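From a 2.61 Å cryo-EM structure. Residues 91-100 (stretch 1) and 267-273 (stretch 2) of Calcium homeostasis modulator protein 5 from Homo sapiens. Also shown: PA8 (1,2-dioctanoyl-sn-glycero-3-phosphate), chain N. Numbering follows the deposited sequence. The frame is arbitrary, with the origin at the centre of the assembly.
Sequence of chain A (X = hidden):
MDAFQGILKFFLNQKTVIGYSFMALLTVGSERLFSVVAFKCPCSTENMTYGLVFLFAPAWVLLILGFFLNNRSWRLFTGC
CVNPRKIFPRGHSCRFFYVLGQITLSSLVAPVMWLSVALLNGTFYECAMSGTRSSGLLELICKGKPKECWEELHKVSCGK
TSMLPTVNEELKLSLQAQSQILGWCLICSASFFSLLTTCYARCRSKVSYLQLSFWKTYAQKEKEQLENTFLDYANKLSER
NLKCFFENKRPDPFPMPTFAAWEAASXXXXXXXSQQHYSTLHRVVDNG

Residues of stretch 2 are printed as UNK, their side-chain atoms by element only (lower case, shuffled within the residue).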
# COMPACT_ATOMS: atom_id res chain seq x y z
N GLY A 91 2.73 -2.52 72.01
CA GLY A 91 3.46 -3.77 71.93
C GLY A 91 4.67 -3.68 71.01
O GLY A 91 5.77 -4.10 71.37
N HIS A 92 4.48 -3.11 69.82
CA HIS A 92 5.53 -2.98 68.83
C HIS A 92 5.79 -1.49 68.62
O HIS A 92 5.26 -0.88 67.69
CB HIS A 92 5.14 -3.66 67.52
CG HIS A 92 4.51 -5.00 67.70
ND1 HIS A 92 3.17 -5.16 68.01
CD2 HIS A 92 5.02 -6.25 67.60
CE1 HIS A 92 2.90 -6.45 68.11
NE2 HIS A 92 4.00 -7.13 67.87
N SER A 93 6.63 -0.91 69.48
CA SER A 93 6.92 0.51 69.39
C SER A 93 7.97 0.83 68.33
O SER A 93 8.18 2.01 68.04
CB SER A 93 7.39 1.04 70.75
OG SER A 93 7.49 2.45 70.73
N CYS A 94 8.61 -0.18 67.75
CA CYS A 94 9.67 0.02 66.77
C CYS A 94 9.27 -0.43 65.38
O CYS A 94 10.12 -0.50 64.49
CB CYS A 94 10.94 -0.70 67.22
SG CYS A 94 12.50 0.01 66.63
N ARG A 95 7.99 -0.75 65.16
CA ARG A 95 7.53 -1.08 63.82
C ARG A 95 7.36 0.17 62.96
O ARG A 95 7.47 0.08 61.73
CB ARG A 95 6.22 -1.88 63.89
CG ARG A 95 5.78 -2.42 62.54
CD ARG A 95 4.69 -3.45 62.56
NE ARG A 95 4.07 -3.55 61.24
CZ ARG A 95 4.58 -4.20 60.20
NH1 ARG A 95 5.74 -4.85 60.30
NH2 ARG A 95 3.93 -4.21 59.05
N PHE A 96 7.15 1.33 63.58
CA PHE A 96 7.04 2.58 62.83
C PHE A 96 8.33 2.92 62.09
O PHE A 96 8.29 3.43 60.97
CB PHE A 96 6.66 3.73 63.76
CG PHE A 96 6.77 5.08 63.14
CD1 PHE A 96 5.87 5.47 62.16
CD2 PHE A 96 7.77 5.96 63.51
CE1 PHE A 96 5.97 6.72 61.58
CE2 PHE A 96 7.87 7.20 62.93
CZ PHE A 96 6.97 7.58 61.96
N PHE A 97 9.48 2.60 62.68
CA PHE A 97 10.75 2.83 62.01
C PHE A 97 11.03 1.76 60.96
O PHE A 97 11.78 2.02 60.01
CB PHE A 97 11.88 2.89 63.02
CG PHE A 97 11.77 4.04 63.97
CD1 PHE A 97 12.11 5.32 63.57
CD2 PHE A 97 11.31 3.85 65.26
CE1 PHE A 97 12.00 6.38 64.43
CE2 PHE A 97 11.20 4.91 66.13
CZ PHE A 97 11.55 6.18 65.72
N TYR A 98 10.47 0.57 61.11
CA TYR A 98 10.66 -0.46 60.09
C TYR A 98 9.86 -0.14 58.84
O TYR A 98 10.32 -0.41 57.72
CB TYR A 98 10.27 -1.83 60.64
CG TYR A 98 10.40 -2.94 59.63
CD1 TYR A 98 11.63 -3.51 59.34
CD2 TYR A 98 9.28 -3.44 58.96
CE1 TYR A 98 11.75 -4.52 58.41
CE2 TYR A 98 9.39 -4.44 58.03
CZ TYR A 98 10.63 -4.98 57.76
OH TYR A 98 10.73 -5.99 56.83
N VAL A 99 8.66 0.42 58.99
CA VAL A 99 7.88 0.80 57.83
C VAL A 99 8.48 2.03 57.17
O VAL A 99 8.62 2.08 55.94
CB VAL A 99 6.40 1.02 58.22
CG1 VAL A 99 5.58 1.37 57.00
CG2 VAL A 99 5.84 -0.22 58.86
N LEU A 100 8.88 3.02 57.97
CA LEU A 100 9.51 4.23 57.45
C LEU A 100 10.85 3.96 56.78
O LEU A 100 11.26 4.72 55.90
CB LEU A 100 9.69 5.24 58.58
CG LEU A 100 9.94 6.71 58.22
CD1 LEU A 100 9.03 7.15 57.09
CD2 LEU A 100 9.74 7.57 59.44
N UNK A 267 -5.36 0.94 61.32
CA UNK A 267 -4.12 0.88 62.06
C UNK A 267 -3.05 0.11 61.28
O UNK A 267 -3.26 -0.31 60.14
c UNK A 267 -4.36 0.25 63.43
c UNK A 267 -5.15 1.12 64.36
o UNK A 267 -6.05 1.10 66.55
c UNK A 267 -5.33 0.51 65.72
o UNK A 267 -4.75 -0.57 65.97
N UNK A 268 -1.90 -0.07 61.91
CA UNK A 268 -0.76 -0.71 61.29
C UNK A 268 -0.72 -2.18 61.68
O UNK A 268 -0.87 -2.51 62.86
c UNK A 268 1.74 -0.13 60.79
c UNK A 268 1.42 0.47 59.43
c UNK A 268 0.53 -0.01 61.71
c UNK A 268 2.92 0.57 61.42
N UNK A 269 -0.53 -3.06 60.70
CA UNK A 269 -0.71 -4.49 60.89
C UNK A 269 0.62 -5.18 61.14
O UNK A 269 1.56 -5.05 60.35
c UNK A 269 -2.04 -8.52 60.67
c UNK A 269 -1.39 -5.10 59.66
c UNK A 269 -1.32 -7.56 58.84
n UNK A 269 -1.64 -8.76 59.44
c UNK A 269 -1.55 -6.59 59.75
n UNK A 269 -2.00 -7.22 60.88
N UNK A 270 0.69 -5.95 62.22
CA UNK A 270 1.83 -6.80 62.54
C UNK A 270 1.34 -8.22 62.77
O UNK A 270 0.38 -8.42 63.52
o UNK A 270 1.74 -6.34 64.91
c UNK A 270 2.58 -6.29 63.77
N UNK A 271 2.00 -9.19 62.15
CA UNK A 271 1.54 -10.57 62.22
C UNK A 271 1.82 -11.18 63.60
O UNK A 271 2.85 -10.92 64.21
c UNK A 271 2.04 -13.88 61.59
c UNK A 271 0.38 -15.23 60.51
c UNK A 271 0.52 -12.89 60.04
c UNK A 271 1.44 -15.11 61.39
c UNK A 271 -0.08 -14.11 59.84
c UNK A 271 1.58 -12.75 60.92
c UNK A 271 2.22 -11.41 61.14
N UNK A 272 0.88 -12.00 64.06
CA UNK A 272 1.05 -12.82 65.25
C UNK A 272 0.70 -14.26 64.89
O UNK A 272 -0.35 -14.51 64.29
c UNK A 272 1.83 -10.74 67.60
c UNK A 272 0.17 -12.34 66.40
c UNK A 272 0.65 -11.07 67.02
n UNK A 272 1.74 -9.43 68.00
c UNK A 272 0.54 -8.97 67.69
n UNK A 272 -0.14 -9.94 67.10
N UNK A 273 1.57 -15.19 65.25
CA UNK A 273 1.37 -16.58 64.85
C UNK A 273 0.43 -17.34 65.78
O UNK A 273 0.02 -18.45 65.44
n UNK A 273 5.47 -18.46 66.91
c UNK A 273 4.88 -17.72 65.98
c UNK A 273 3.37 -17.58 66.10
c UNK A 273 2.72 -17.30 64.77
o UNK A 273 5.49 -17.19 65.06
O1 PA8 N . 7.39 -6.14 50.41
O2 PA8 N . 8.76 -6.10 52.45
P1 PA8 N . 8.72 -6.53 51.00
O3 PA8 N . 8.90 -8.02 50.92
O4 PA8 N . 9.93 -5.78 50.16
C1 PA8 N . 11.26 -6.09 50.46
C2 PA8 N . 11.88 -4.88 51.17
C3 PA8 N . 11.98 -5.18 52.67
O5 PA8 N . 13.27 -4.91 53.12
C4 PA8 N . 13.39 -3.73 53.85
O6 PA8 N . 13.02 -2.71 53.39
C5 PA8 N . 14.01 -3.72 55.24
C6 PA8 N . 14.37 -2.30 55.67
C7 PA8 N . 14.34 -2.11 57.19
O7 PA8 N . 13.15 -4.61 50.66
C12 PA8 N . 13.33 -3.34 50.10
O8 PA8 N . 12.41 -2.60 49.95
C13 PA8 N . 14.73 -2.89 49.69
C14 PA8 N . 14.73 -1.98 48.46
C15 PA8 N . 16.10 -1.89 47.79
C16 PA8 N . 17.04 -0.89 48.46
C17 PA8 N . 17.84 -0.09 47.43
C18 PA8 N . 18.87 0.83 48.08
C19 PA8 N . 19.92 1.33 47.09

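Position 267 carries three side-chain carbons in a row, the third bearing two oxygens, which is a carboxylate at the end of two methylene groups: Glu267. Its side chain stays out of reach of stretch 1, and an acidic group at a partly exposed site can keep its charge in contact with solvent.

Position 268 has four side-chain carbons, forked at the second, with no heteroatom. The CA-to-CB bond points toward stretch 1, and one branch end packs against the Val99 side chain, while the fork carbon approaches Arg95 NE. This is Leu268. Its chi1 is t and its chi2 p, a conformation that brings CD2 within 4.0 Å of Val99 CG2 in an apolar contact; CG stands 4.2 Å from Arg95 NE, obliquely to the guanidinium. A branched aliphatic group suits this place because it meets the Val99 methyl and passes near Arg95 NE without needing a polar partner.

At position 269 one carbon leads to a five-membered ring of three carbons and two nitrogens, an imidazole: His269. The CA-to-CB bond points away from stretch 1, and NE2 is hydrogen-bonded elsewhere in the structure. What faces stretch 1 is the backbone: His269 O lies over one face of the Arg95 guanidinium, 2.8 Å from Arg95 NH2 and 3.1 Å from Arg95 NE. Despite these short distances, the angles are poor for hydrogen bonding, because N-H bonds lie in the guanidinium plane and the oxygen sits above it.

Position 270 shows one carbon and one oxygen, with the CA-to-CB bond pointing toward stretch 1; the oxygen lies over a face of the His92 ring. This is Ser270, with chi1 p. OG is 3.4 Å from His92 CE1, and CB is 3.7 Å from Arg95 CD. So small a side chain fits where the backbones draw together, the CA atoms of Arg95 and Ser270 being 8.2 Å apart.

Position 271 has one carbon followed by a ring of six carbons, hence Phe271. Its CA-to-CB bond points away from stretch 1, and the residue is buried, as befits a wholly apolar ring.

At position 272 a second five-membered ring with two nitrogens follows one carbon. The CA-to-CB bond runs sideways, but the ring end comes nearer to His92. This is His272, whose NE2 lies 3.2 Å from His92 CE1, near the plane of that ring. A flat ring on a single methylene suits the place, for it can bring its edge back to the His92 ring although the CA-to-CB bond runs sideways. The two imidazoles meet rim to rim, with centroids 5.0 Å apart and planes at 39°, so neither covers the other's face.

Position 273 ends in a carbon carrying one oxygen and one nitrogen, the third of three: Gln273. This exposed amide, out of reach of stretch 1, suits solvent.

The contact buries 318 Å² in total and has no clear hydrogen bond across it. The extended Arg95 side chain reaches across to the segment, where its guanidinium meets the His269 carbonyl by its face, with Leu268 and Ser270 close by; the Val99–Leu268 contact and His92 with Ser270 and His272 add to it. Packing thus provides much of the fit.

Stretch 2 (267-273) ELHSFHQ
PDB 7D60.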